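Local coordinates for hydrogenase maturation protease (Wolinella succinogenes, PDB 3PU6), which probably acts as an endopeptidase that activates hydrogenase by maturing its precursor, at residues P56-V61 with K106-G111; G16-A21 with A62-G67; E30-W35 with R140-D145; G11-G16 with F39-P44. All blocks are in the same frame, centred on the assembly; numbering follows the deposited sequence.

Contact 1 of 4, residues P56-V61 with K106-G111; sequences PDVIVV and KTIFLG
Ile-59 and Val-61 each grip the neighbouring strand at both of their backbone polar groups, the pattern of a parallel pair inside an alpha/beta sheet. Strands 58-61 and 106-111 run 4.7 Å apart at the closest approach of their axes, their directions differing by 19°. Ile-59 straddles Thr-107: its N donates to Lys-106 O at 3.0 Å, and its O accepts from Ile-108 N at 2.8 Å. Val-61 repeats this two residues on, with its N on Ile-108 O and its O receiving Leu-110 N. Val-58 and Val-60 turn their backbone bonds to strand 5-10 instead, placing 58-66 in the sheet interior.

The side chains divide between the two faces. On one lie Val-58, Val-60 and Ile-108, and helix 128-147 covers this side through Ile-141 and Leu-144. Val-60 brings CG2 to 4.1 Å from Ile-108 CB, while its other branch, CG1, meets Leu-110 CB. Farther back, Ile-108 CD1 packs at 4.1 Å on Val-58 CG1. Lys-106 bends its chain at chi2 and ends in a salt bridge to Asp-77.

The opposite face carries Ile-59, Thr-107, Val-61 and Phe-109, with Leu-100 of helix 94-103 lying on Val-61 and Thr-107. Here Val-61 CG1 sits between its own backbone N and carbonyl carbon (chi1 50°), 4.0 Å from Phe-109 CD1.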
loop_
_atom_site.group_PDB
_atom_site.type_symbol
_atom_site.label_atom_id
_atom_site.label_comp_id
_atom_site.label_asym_id
_atom_site.label_seq_id
_atom_site.Cartn_x
_atom_site.Cartn_y
_atom_site.Cartn_z
ATOM N N PRO A 56 10.698 3.409 10.589
ATOM C CA PRO A 56 10.628 2.039 10.055
ATOM C C PRO A 56 11.881 1.666 9.276
ATOM O O PRO A 56 12.563 2.556 8.775
ATOM C CB PRO A 56 9.427 2.087 9.099
ATOM C CG PRO A 56 8.671 3.311 9.457
ATOM C CD PRO A 56 9.664 4.287 10.009
ATOM N N ASP A 57 12.175 0.369 9.189
ATOM C CA ASP A 57 13.225 -0.131 8.300
ATOM C C ASP A 57 12.638 -0.289 6.903
ATOM O O ASP A 57 13.296 -0.022 5.901
ATOM C CB ASP A 57 13.753 -1.490 8.766
ATOM C CG ASP A 57 14.471 -1.419 10.103
ATOM O OD1 ASP A 57 15.428 -0.628 10.228
ATOM O OD2 ASP A 57 14.089 -2.180 11.025
ATOM N N VAL A 58 11.386 -0.729 6.860
ATOM C CA VAL A 58 10.678 -0.961 5.616
ATOM C C VAL A 58 9.290 -0.309 5.583
ATOM O O VAL A 58 8.464 -0.534 6.459
ATOM C CB VAL A 58 10.476 -2.457 5.403
ATOM C CG1 VAL A 58 9.716 -2.704 4.124
ATOM C CG2 VAL A 58 11.804 -3.151 5.387
ATOM N N ILE A 59 9.036 0.477 4.546
ATOM C CA ILE A 59 7.702 0.992 4.272
ATOM C C ILE A 59 7.178 0.451 2.944
ATOM O O ILE A 59 7.743 0.692 1.886
ATOM C CB ILE A 59 7.666 2.537 4.184
ATOM C CG1 ILE A 59 8.201 3.163 5.467
ATOM C CG2 ILE A 59 6.255 3.012 3.877
ATOM C CD1 ILE A 59 8.431 4.642 5.359
ATOM N N VAL A 60 6.090 -0.290 3.019
ATOM C CA VAL A 60 5.327 -0.617 1.847
ATOM C C VAL A 60 4.122 0.312 1.808
ATOM O O VAL A 60 3.351 0.389 2.772
ATOM C CB VAL A 60 4.852 -2.065 1.880
ATOM C CG1 VAL A 60 3.878 -2.322 0.754
ATOM C CG2 VAL A 60 6.038 -2.997 1.774
ATOM N N VAL A 61 3.988 1.032 0.695
ATOM C CA VAL A 61 2.849 1.907 0.460
ATOM C C VAL A 61 1.977 1.261 -0.603
ATOM O O VAL A 61 2.404 1.106 -1.724
ATOM C CB VAL A 61 3.293 3.359 0.067
ATOM C CG1 VAL A 61 4.310 3.348 -1.052
ATOM C CG2 VAL A 61 2.098 4.214 -0.309
ATOM N N LYS A 106 14.325 1.719 2.315
ATOM C CA LYS A 106 13.435 0.679 1.821
ATOM C C LYS A 106 11.985 1.134 1.698
ATOM O O LYS A 106 11.124 0.643 2.426
ATOM C CB LYS A 106 13.460 -0.539 2.721
ATOM C CG LYS A 106 14.435 -1.600 2.300
ATOM C CD LYS A 106 14.390 -1.850 0.801
ATOM C CE LYS A 106 15.406 -2.919 0.429
ATOM N NZ LYS A 106 15.674 -2.930 -1.030
ATOM N N THR A 107 11.715 2.053 0.770
ATOM C CA THR A 107 10.346 2.359 0.398
ATOM C C THR A 107 9.911 1.547 -0.811
ATOM O O THR A 107 10.395 1.743 -1.923
ATOM C CB THR A 107 10.130 3.842 0.062
ATOM O OG1 THR A 107 10.501 4.648 1.186
ATOM C CG2 THR A 107 8.656 4.087 -0.280
ATOM N N ILE A 108 8.962 0.659 -0.585
ATOM C CA ILE A 108 8.458 -0.189 -1.631
ATOM C C ILE A 108 7.048 0.214 -2.021
ATOM O O ILE A 108 6.196 0.367 -1.157
ATOM C CB ILE A 108 8.487 -1.663 -1.170
ATOM C CG1 ILE A 108 9.942 -2.133 -1.047
ATOM C CG2 ILE A 108 7.688 -2.542 -2.119
ATOM C CD1 ILE A 108 10.165 -3.099 0.059
ATOM N N PHE A 109 6.804 0.384 -3.323
ATOM C CA PHE A 109 5.446 0.615 -3.832
ATOM C C PHE A 109 4.744 -0.685 -4.216
ATOM O O PHE A 109 5.346 -1.557 -4.814
ATOM C CB PHE A 109 5.417 1.609 -5.016
ATOM C CG PHE A 109 4.019 1.895 -5.531
ATOM C CD1 PHE A 109 3.161 2.737 -4.841
ATOM C CD2 PHE A 109 3.544 1.276 -6.678
ATOM C CE1 PHE A 109 1.852 2.959 -5.298
ATOM C CE2 PHE A 109 2.244 1.500 -7.138
ATOM C CZ PHE A 109 1.402 2.334 -6.450
ATOM N N LEU A 110 3.471 -0.801 -3.856
ATOM C CA LEU A 110 2.631 -1.920 -4.264
ATOM C C LEU A 110 1.317 -1.449 -4.886
ATOM O O LEU A 110 0.387 -1.097 -4.166
ATOM C CB LEU A 110 2.316 -2.803 -3.062
ATOM C CG LEU A 110 1.688 -4.187 -3.301
ATOM C CD1 LEU A 110 1.737 -4.999 -2.030
ATOM C CD2 LEU A 110 0.262 -4.115 -3.815
ATOM N N GLY A 111 1.242 -1.449 -6.218
ATOM C CA GLY A 111 0.058 -1.001 -6.928
ATOM C C GLY A 111 -0.865 -2.143 -7.291
ATOM O O GLY A 111 -0.423 -3.156 -7.815
#

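Contact 2 of 4, residues G16-A21 with A62-G67; sequences GDDGVA and ADAMSG
The methyl group of Ala-21 lies over one face of the flat peptide group that links Ala-62 to Asp-63. Its CB is 3.4 Å from Ala-62 O and 3.7 Å from Asp-63 N, so the methyl covers the amide rather than one end of it. At the rim of this plane Asp-63 N has a probable hydrogen bond to Leu-110 O. Apart from this, Ala-62 pairs through its backbone with Leu-8 and Val-10 of strand 5-10. The second flat group, the carboxylate of Asp-18, meets strand 58-66 through a single oxygen, with OD1 3.7 Å from Ala-64 CB.

The methyl of Ala-64 is the point where the contact converges. Besides Asp-18 it touches Val-20 CG1 at 3.9 Å and lies close to Asp-17 O, so Asp-17, Asp-18 and Val-20 all reach it. Alanine at 21, 62 and 64 keeps the spacing small: Ala-21 CB and Ala-62 CB are 4.0 Å apart.

Asp-18 CG stands anti to its backbone N (chi1 180°), beside the carbonyl carbon, and from there OD1 reaches Ala-64. The same OD1 comes within 4.6 Å of Asp-63 OD1, and OD2 receives a weak bond from Asn-12 N. Asp-17 is held separately, by Ser-127.

Gly-19 occupies the N-cap of helix 20-31, set against the late part of a parallel strand. A helix start and carboxylates gathered near the C-terminal part of parallel strands are typical of alpha/beta active sites, and here are consistent with a putative acidic, nickel-recognising pocket as in hydrogenase maturation proteases.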
loop_
_atom_site.group_PDB
_atom_site.type_symbol
_atom_site.label_atom_id
_atom_site.label_comp_id
_atom_site.label_asym_id
_atom_site.label_seq_id
_atom_site.Cartn_x
_atom_site.Cartn_y
_atom_site.Cartn_z
ATOM N N GLY A 16 -15.762 2.332 -3.943
ATOM C CA GLY A 16 -15.650 0.981 -4.464
ATOM C C GLY A 16 -14.287 0.319 -4.352
ATOM O O GLY A 16 -13.689 0.253 -3.285
ATOM N N ASP A 17 -13.790 -0.167 -5.482
ATOM C CA ASP A 17 -12.525 -0.900 -5.542
ATOM C C ASP A 17 -11.335 -0.008 -5.246
ATOM O O ASP A 17 -10.190 -0.456 -5.329
ATOM C CB ASP A 17 -12.313 -1.541 -6.917
ATOM C CG ASP A 17 -13.307 -2.648 -7.221
ATOM O OD1 ASP A 17 -14.000 -3.123 -6.297
ATOM O OD2 ASP A 17 -13.381 -3.055 -8.408
ATOM N N ASP A 18 -11.606 1.252 -4.916
ATOM C CA ASP A 18 -10.541 2.185 -4.569
ATOM C C ASP A 18 -10.152 2.017 -3.106
ATOM O O ASP A 18 -9.200 2.625 -2.617
ATOM C CB ASP A 18 -10.939 3.625 -4.881
ATOM C CG ASP A 18 -9.847 4.630 -4.529
ATOM O OD1 ASP A 18 -8.710 4.526 -5.064
ATOM O OD2 ASP A 18 -10.142 5.551 -3.723
ATOM N N GLY A 19 -10.889 1.163 -2.415
ATOM C CA GLY A 19 -10.500 0.786 -1.077
ATOM C C GLY A 19 -9.758 -0.538 -1.006
ATOM O O GLY A 19 -9.559 -1.056 0.086
ATOM N N VAL A 20 -9.350 -1.084 -2.151
ATOM C CA VAL A 20 -8.705 -2.384 -2.182
ATOM C C VAL A 20 -7.511 -2.423 -1.249
ATOM O O VAL A 20 -7.339 -3.405 -0.527
ATOM C CB VAL A 20 -8.286 -2.848 -3.631
ATOM C CG1 VAL A 20 -7.077 -2.055 -4.158
ATOM C CG2 VAL A 20 -8.020 -4.341 -3.662
ATOM N N ALA A 21 -6.699 -1.362 -1.263
ATOM C CA ALA A 21 -5.525 -1.304 -0.401
ATOM C C ALA A 21 -5.898 -1.182 1.088
ATOM O O ALA A 21 -5.107 -1.528 1.954
ATOM C CB ALA A 21 -4.599 -0.193 -0.818
ATOM N N ALA A 62 0.771 0.854 -0.227
ATOM C CA ALA A 62 -0.150 0.208 -1.149
ATOM C C ALA A 62 -1.321 1.107 -1.581
ATOM O O ALA A 62 -1.854 1.877 -0.784
ATOM C CB ALA A 62 -0.673 -1.060 -0.543
ATOM N N ASP A 63 -1.725 0.980 -2.847
ATOM C CA ASP A 63 -2.781 1.821 -3.418
ATOM C C ASP A 63 -3.496 1.127 -4.558
ATOM O O ASP A 63 -2.916 0.299 -5.236
ATOM C CB ASP A 63 -2.209 3.148 -3.939
ATOM C CG ASP A 63 -3.265 4.244 -3.996
ATOM O OD1 ASP A 63 -4.410 3.981 -3.546
ATOM O OD2 ASP A 63 -2.960 5.370 -4.474
ATOM N N ALA A 64 -4.761 1.469 -4.764
ATOM C CA ALA A 64 -5.456 1.113 -5.991
ATOM C C ALA A 64 -4.839 1.907 -7.131
ATOM O O ALA A 64 -4.426 3.052 -6.951
ATOM C CB ALA A 64 -6.934 1.432 -5.881
HETATM N N MSE A 65 -4.747 1.304 -8.307
HETATM C CA MSE A 65 -4.438 2.106 -9.489
HETATM C C MSE A 65 -5.348 1.717 -10.636
HETATM O O MSE A 65 -5.409 0.558 -11.036
HETATM C CB MSE A 65 -2.962 2.045 -9.863
HETATM C CG MSE A 65 -2.361 0.680 -9.731
HETATM SE SE MSE A 65 -0.449 0.742 -10.072
HETATM C CE MSE A 65 -0.169 -1.108 -10.730
ATOM N N SER A 66 -6.099 2.698 -11.121
ATOM C CA SER A 66 -7.208 2.426 -12.037
ATOM C C SER A 66 -6.835 2.605 -13.507
ATOM O O SER A 66 -5.760 3.122 -13.828
ATOM C CB SER A 66 -8.464 3.237 -11.673
ATOM O OG SER A 66 -8.142 4.565 -11.289
ATOM N N GLY A 67 -7.742 2.148 -14.374
ATOM C CA GLY A 67 -7.536 2.105 -15.814
ATOM C C GLY A 67 -8.595 1.281 -16.536
ATOM O O GLY A 67 -9.452 0.662 -15.902
#

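Contact 3 of 4, residues E30-W35 with R140-D145; sequences EQMPEW and RIKELD
Ile-141 CG2 is the apolar centre, meeting both the ring of Trp-35 and the selenium of Met-32, a selenomethionine. The methyl lies over one face of the indole, 4.2 Å from the centroid of the six-membered ring and 18° off its normal, a CH-pi contact. Met-32 SE also approaches CG2, to 3.7 Å. Leu-144 meets the indole differently, at the edge: its CD2 is 3.9 Å from Trp-35 CH2, and the two side chains cross at about a right angle. Val-60 of the sheet packs on Trp-35, Ile-141 and Leu-144 alike.

The segment 30-35 is the second link of a beta-alpha-beta unit, in which strand 5-10, helix 20-31 and strand 35-41 follow one another and the two strands lie parallel and adjacent. A type I turn from Met-32 to Trp-35 makes the passage from helix to strand, and its two ends supply the side chains that receive helix 128-147.

Outward of this core, Trp-35 NE1 gives a weak hydrogen bond of 3.3 Å to Asp-145 OD1. Asp-145 CG is anti to its backbone N (chi1 -162°), and the carboxylate meets the indole rim with the two planes 71° apart. An alanine in place of Trp-35 would probably open a gap beside Ile-141 CG2 and Leu-144 CD2 and leave Asp-145 OD1 without its indole donor.

Near the surface, Lys-142 CG rests 3.6 Å from Met-32 SE. Beyond it the chain is extended, and NZ donates a hydrogen bond to Gln-31 OE1, 2.6 Å away and in the plane of the amide.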
loop_
_atom_site.group_PDB
_atom_site.type_symbol
_atom_site.label_atom_id
_atom_site.label_comp_id
_atom_site.label_asym_id
_atom_site.label_seq_id
_atom_site.Cartn_x
_atom_site.Cartn_y
_atom_site.Cartn_z
ATOM N N GLU A 30 -4.418 -8.751 10.462
ATOM C CA GLU A 30 -4.807 -10.055 10.991
ATOM C C GLU A 30 -3.672 -11.054 10.930
ATOM O O GLU A 30 -3.266 -11.604 11.943
ATOM C CB GLU A 30 -5.979 -10.637 10.204
ATOM C CG GLU A 30 -7.313 -10.041 10.560
ATOM C CD GLU A 30 -8.315 -10.142 9.414
ATOM O OE1 GLU A 30 -8.148 -11.046 8.559
ATOM O OE2 GLU A 30 -9.265 -9.317 9.371
ATOM N N GLN A 31 -3.166 -11.305 9.733
ATOM C CA GLN A 31 -2.215 -12.389 9.538
ATOM C C GLN A 31 -0.773 -12.081 9.935
ATOM O O GLN A 31 0.018 -12.997 10.164
ATOM C CB GLN A 31 -2.253 -12.840 8.092
ATOM C CG GLN A 31 -3.642 -13.165 7.603
ATOM C CD GLN A 31 -3.604 -13.934 6.308
ATOM O OE1 GLN A 31 -2.538 -14.397 5.879
ATOM N NE2 GLN A 31 -4.765 -14.089 5.676
HETATM N N MSE A 32 -0.430 -10.799 10.031
HETATM C CA MSE A 32 0.973 -10.407 10.080
HETATM C C MSE A 32 1.302 -9.381 11.142
HETATM O O MSE A 32 1.707 -8.265 10.824
HETATM C CB MSE A 32 1.400 -9.897 8.710
HETATM C CG MSE A 32 0.983 -10.867 7.607
HETATM SE SE MSE A 32 1.983 -10.721 5.946
HETATM C CE MSE A 32 3.747 -11.292 6.554
ATOM N N PRO A 33 1.167 -9.779 12.411
ATOM C CA PRO A 33 1.332 -8.948 13.610
ATOM C C PRO A 33 2.677 -8.217 13.693
ATOM O O PRO A 33 2.745 -7.162 14.319
ATOM C CB PRO A 33 1.216 -9.965 14.746
ATOM C CG PRO A 33 0.424 -11.095 14.162
ATOM C CD PRO A 33 0.885 -11.184 12.750
ATOM N N GLU A 34 3.728 -8.764 13.092
ATOM C CA GLU A 34 5.024 -8.088 13.089
ATOM C C GLU A 34 5.035 -6.838 12.202
ATOM O O GLU A 34 5.949 -6.002 12.278
ATOM C CB GLU A 34 6.119 -9.047 12.647
ATOM C CG GLU A 34 6.499 -10.049 13.702
ATOM C CD GLU A 34 7.755 -10.808 13.334
ATOM O OE1 GLU A 34 8.400 -10.427 12.327
ATOM O OE2 GLU A 34 8.094 -11.784 14.045
ATOM N N TRP A 35 4.018 -6.732 11.349
ATOM C CA TRP A 35 3.796 -5.546 10.534
ATOM C C TRP A 35 2.872 -4.593 11.276
ATOM O O TRP A 35 1.806 -4.998 11.761
ATOM C CB TRP A 35 3.152 -5.931 9.195
ATOM C CG TRP A 35 4.097 -6.559 8.251
ATOM C CD1 TRP A 35 4.581 -7.837 8.299
ATOM C CD2 TRP A 35 4.696 -5.941 7.113
ATOM N NE1 TRP A 35 5.452 -8.050 7.256
ATOM C CE2 TRP A 35 5.539 -6.903 6.512
ATOM C CE3 TRP A 35 4.609 -4.672 6.546
ATOM C CZ2 TRP A 35 6.281 -6.633 5.371
ATOM C CZ3 TRP A 35 5.349 -4.405 5.419
ATOM C CH2 TRP A 35 6.179 -5.379 4.844
ATOM N N ARG A 140 1.999 -11.285 -1.870
ATOM C CA ARG A 140 3.278 -10.629 -2.143
ATOM C C ARG A 140 3.906 -9.973 -0.915
ATOM O O ARG A 140 5.130 -9.855 -0.829
ATOM C CB ARG A 140 3.128 -9.621 -3.285
ATOM C CG ARG A 140 2.256 -10.136 -4.424
ATOM C CD ARG A 140 2.908 -11.306 -5.152
ATOM N NE ARG A 140 4.134 -10.877 -5.827
ATOM C CZ ARG A 140 4.166 -10.205 -6.978
ATOM N NH1 ARG A 140 3.029 -9.880 -7.605
ATOM N NH2 ARG A 140 5.337 -9.857 -7.511
ATOM N N ILE A 141 3.076 -9.551 0.033
ATOM C CA ILE A 141 3.591 -8.952 1.267
ATOM C C ILE A 141 4.254 -10.045 2.057
ATOM O O ILE A 141 5.298 -9.839 2.659
ATOM C CB ILE A 141 2.484 -8.283 2.141
ATOM C CG1 ILE A 141 2.080 -6.941 1.544
ATOM C CG2 ILE A 141 2.991 -8.026 3.549
ATOM C CD1 ILE A 141 3.221 -5.953 1.525
ATOM N N LYS A 142 3.629 -11.215 2.031
ATOM C CA LYS A 142 4.168 -12.392 2.681
ATOM C C LYS A 142 5.480 -12.811 2.022
ATOM O O LYS A 142 6.406 -13.242 2.709
ATOM C CB LYS A 142 3.162 -13.534 2.632
ATOM C CG LYS A 142 1.945 -13.336 3.505
ATOM C CD LYS A 142 0.930 -14.428 3.235
ATOM C CE LYS A 142 -0.034 -14.623 4.396
ATOM N NZ LYS A 142 -1.156 -15.554 4.032
ATOM N N GLU A 143 5.569 -12.676 0.697
ATOM C CA GLU A 143 6.804 -13.023 -0.019
ATOM C C GLU A 143 7.910 -12.053 0.360
ATOM O O GLU A 143 9.056 -12.455 0.587
ATOM C CB GLU A 143 6.591 -13.045 -1.540
ATOM C CG GLU A 143 5.548 -14.067 -2.004
ATOM C CD GLU A 143 5.018 -13.813 -3.419
ATOM O OE1 GLU A 143 5.779 -13.272 -4.261
ATOM O OE2 GLU A 143 3.836 -14.167 -3.679
ATOM N N LEU A 144 7.553 -10.774 0.452
ATOM C CA LEU A 144 8.507 -9.737 0.829
ATOM C C LEU A 144 9.007 -9.946 2.245
ATOM O O LEU A 144 10.182 -9.753 2.543
ATOM C CB LEU A 144 7.867 -8.364 0.717
ATOM C CG LEU A 144 8.734 -7.285 1.351
ATOM C CD1 LEU A 144 10.040 -7.144 0.580
ATOM C CD2 LEU A 144 7.975 -5.972 1.443
ATOM N N ASP A 145 8.084 -10.347 3.110
ATOM C CA ASP A 145 8.371 -10.627 4.507
ATOM C C ASP A 145 9.440 -11.696 4.656
ATOM O O ASP A 145 10.380 -11.548 5.443
ATOM C CB ASP A 145 7.111 -11.099 5.196
ATOM C CG ASP A 145 7.208 -10.991 6.679
ATOM O OD1 ASP A 145 8.016 -10.179 7.170
ATOM O OD2 ASP A 145 6.476 -11.718 7.362
#

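Contact 4 of 4, residues G11-G16 with F39-P44; sequences GNELRG and FGYDTP
Gly-11 and Tyr-41 join a loop to the end of strand 35-41 by a single backbone bond: Gly-11 N donates to Tyr-41 O at 2.8 Å, from well above the carbonyl plane. The Tyr-41 carbonyl is presented by a type II' turn from Gly-40 to Thr-43, closed by Thr-43 N on Gly-40 O. At Gly-11 a side chain would be jammed against the preceding carbonyl oxygen.

Asn-12 has its CG anti to the backbone N (chi1 -172°), and its OD1 turns back to accept from Leu-14 N at 2.9 Å. This is an Asx turn, laid over the type I turn from Asn-12 to Arg-15. The amide nitrogen ND2 is left on the side of Asp-42, 3.8 Å from OD2, with amide and carboxylate planes 50° apart; the approach is polar but too long for a bond. An alanine in place of Asn-12 would probably leave Leu-14 N without its side-chain acceptor and the turn held by its backbone bond alone.

Tyr-41 CG lies anti to its carbonyl carbon, and Gly-11 O approaches the side chain near the ring plane, 3.5 Å from CB. The Glu-13 and Tyr-41 side chains cross at a slant, OE1 3.9 Å from Tyr-41 CE1. Glu-13's stronger partner is Arg-26 of helix 20-31, salt-bridged through OE2, while Ile-22 of that helix touches both Glu-13 and Tyr-41.

One main-chain bond fixes where loop and strand end meet, whereas the side chains between them merely approach. The shape of 11-16 therefore rests on its own turns together with backbone bonds to Asp-18 and Ser-123, and the chemistry implies a junction built more on main-chain geometry than on side-chain pairing.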
loop_
_atom_site.group_PDB
_atom_site.type_symbol
_atom_site.label_atom_id
_atom_site.label_comp_id
_atom_site.label_asym_id
_atom_site.label_seq_id
_atom_site.Cartn_x
_atom_site.Cartn_y
_atom_site.Cartn_z
ATOM N N GLY A 11 -6.273 4.985 -0.177
ATOM C CA GLY A 11 -7.515 4.728 -0.888
ATOM C C GLY A 11 -8.748 5.181 -0.139
ATOM O O GLY A 11 -8.678 5.562 1.026
ATOM N N ASN A 12 -9.885 5.097 -0.813
ATOM C CA ASN A 12 -11.153 5.635 -0.338
ATOM C C ASN A 12 -12.214 4.550 -0.375
ATOM O O ASN A 12 -12.638 4.109 -1.442
ATOM C CB ASN A 12 -11.572 6.792 -1.243
ATOM C CG ASN A 12 -12.789 7.553 -0.730
ATOM O OD1 ASN A 12 -13.664 7.003 -0.062
ATOM N ND2 ASN A 12 -12.860 8.823 -1.085
ATOM N N GLU A 13 -12.647 4.127 0.800
ATOM C CA GLU A 13 -13.556 3.002 0.918
ATOM C C GLU A 13 -14.950 3.306 0.415
ATOM O O GLU A 13 -15.752 2.396 0.235
ATOM C CB GLU A 13 -13.641 2.562 2.376
ATOM C CG GLU A 13 -12.458 1.739 2.853
ATOM C CD GLU A 13 -12.607 1.304 4.307
ATOM O OE1 GLU A 13 -13.083 2.115 5.149
ATOM O OE2 GLU A 13 -12.238 0.146 4.605
ATOM N N LEU A 14 -15.242 4.589 0.205
ATOM C CA LEU A 14 -16.545 5.004 -0.291
ATOM C C LEU A 14 -16.592 5.078 -1.818
ATOM O O LEU A 14 -17.633 5.328 -2.393
ATOM C CB LEU A 14 -16.927 6.329 0.337
ATOM C CG LEU A 14 -16.942 6.330 1.872
ATOM C CD1 LEU A 14 -17.358 7.697 2.397
ATOM C CD2 LEU A 14 -17.860 5.239 2.413
ATOM N N ARG A 15 -15.454 4.816 -2.456
ATOM C CA ARG A 15 -15.325 4.756 -3.908
ATOM C C ARG A 15 -15.076 3.342 -4.465
ATOM O O ARG A 15 -14.257 3.178 -5.363
ATOM C CB ARG A 15 -14.146 5.612 -4.339
ATOM C CG ARG A 15 -14.354 7.062 -4.126
ATOM C CD ARG A 15 -15.513 7.557 -4.949
ATOM N NE ARG A 15 -15.845 8.921 -4.577
ATOM C CZ ARG A 15 -16.727 9.235 -3.636
ATOM N NH1 ARG A 15 -17.375 8.280 -2.978
ATOM N NH2 ARG A 15 -16.961 10.503 -3.353
ATOM N N GLY A 16 -15.762 2.332 -3.943
ATOM C CA GLY A 16 -15.650 0.981 -4.464
ATOM C C GLY A 16 -14.287 0.319 -4.352
ATOM O O GLY A 16 -13.689 0.253 -3.285
ATOM N N PHE A 39 -3.391 3.078 8.189
ATOM C CA PHE A 39 -4.413 3.474 7.227
ATOM C C PHE A 39 -4.399 4.961 6.970
ATOM O O PHE A 39 -4.757 5.752 7.821
ATOM C CB PHE A 39 -5.787 3.032 7.701
ATOM C CG PHE A 39 -5.897 1.558 7.875
ATOM C CD1 PHE A 39 -5.484 0.958 9.055
ATOM C CD2 PHE A 39 -6.382 0.758 6.846
ATOM C CE1 PHE A 39 -5.577 -0.411 9.222
ATOM C CE2 PHE A 39 -6.468 -0.617 7.002
ATOM C CZ PHE A 39 -6.064 -1.203 8.191
ATOM N N GLY A 40 -3.977 5.343 5.782
ATOM C CA GLY A 40 -3.895 6.745 5.467
ATOM C C GLY A 40 -5.165 7.156 4.768
ATOM O O GLY A 40 -5.426 8.340 4.594
ATOM N N TYR A 41 -5.949 6.160 4.375
ATOM C CA TYR A 41 -7.086 6.371 3.489
ATOM C C TYR A 41 -6.746 7.358 2.374
ATOM O O TYR A 41 -5.815 7.134 1.595
ATOM C CB TYR A 41 -8.300 6.822 4.296
ATOM C CG TYR A 41 -8.628 5.839 5.387
ATOM C CD1 TYR A 41 -9.363 4.687 5.112
ATOM C CD2 TYR A 41 -8.174 6.037 6.687
ATOM C CE1 TYR A 41 -9.656 3.768 6.104
ATOM C CE2 TYR A 41 -8.457 5.117 7.694
ATOM C CZ TYR A 41 -9.198 3.988 7.396
ATOM O OH TYR A 41 -9.481 3.082 8.392
ATOM N N ASP A 42 -7.482 8.460 2.300
ATOM C CA ASP A 42 -7.242 9.439 1.239
ATOM C C ASP A 42 -6.437 10.642 1.738
ATOM O O ASP A 42 -6.265 11.633 1.024
ATOM C CB ASP A 42 -8.553 9.858 0.559
ATOM C CG ASP A 42 -9.638 10.246 1.558
ATOM O OD1 ASP A 42 -9.527 9.862 2.745
ATOM O OD2 ASP A 42 -10.605 10.934 1.160
ATOM N N THR A 43 -5.925 10.526 2.962
ATOM C CA THR A 43 -5.043 11.542 3.553
ATOM C C THR A 43 -3.811 10.933 4.252
ATOM O O THR A 43 -3.572 11.177 5.444
ATOM C CB THR A 43 -5.817 12.478 4.519
ATOM O OG1 THR A 43 -6.758 11.710 5.279
ATOM C CG2 THR A 43 -6.578 13.517 3.729
ATOM N N PRO A 44 -3.024 10.149 3.490
ATOM C CA PRO A 44 -1.819 9.433 3.902
ATOM C C PRO A 44 -0.869 10.343 4.646
ATOM O O PRO A 44 -0.067 9.871 5.448
ATOM C CB PRO A 44 -1.180 9.057 2.565
ATOM C CG PRO A 44 -2.280 8.954 1.651
ATOM C CD PRO A 44 -3.249 10.006 2.046
#

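Contacts 1 and 2 share strand 58-66 and touch where 106-111 runs beside Ala-62 and Asp-63, their centres about 17 Å apart. Contact 3 closes the longest span of chain and encloses contact 1; their centres are about 12 Å apart, and they touch through the face of the sheet under helix 128-147. Contact 4 lies beside contact 2, about 9 Å between centres, sharing Gly-16, and about 21 Å from contact 3. Along the chain contact 4 closes before contact 1 opens, while contacts 2 and 3 both use helix 20-31 from its opposite ends. The end of the sheet holding contacts 2 and 4 probably carries the active site, the packed helix end lying at the other.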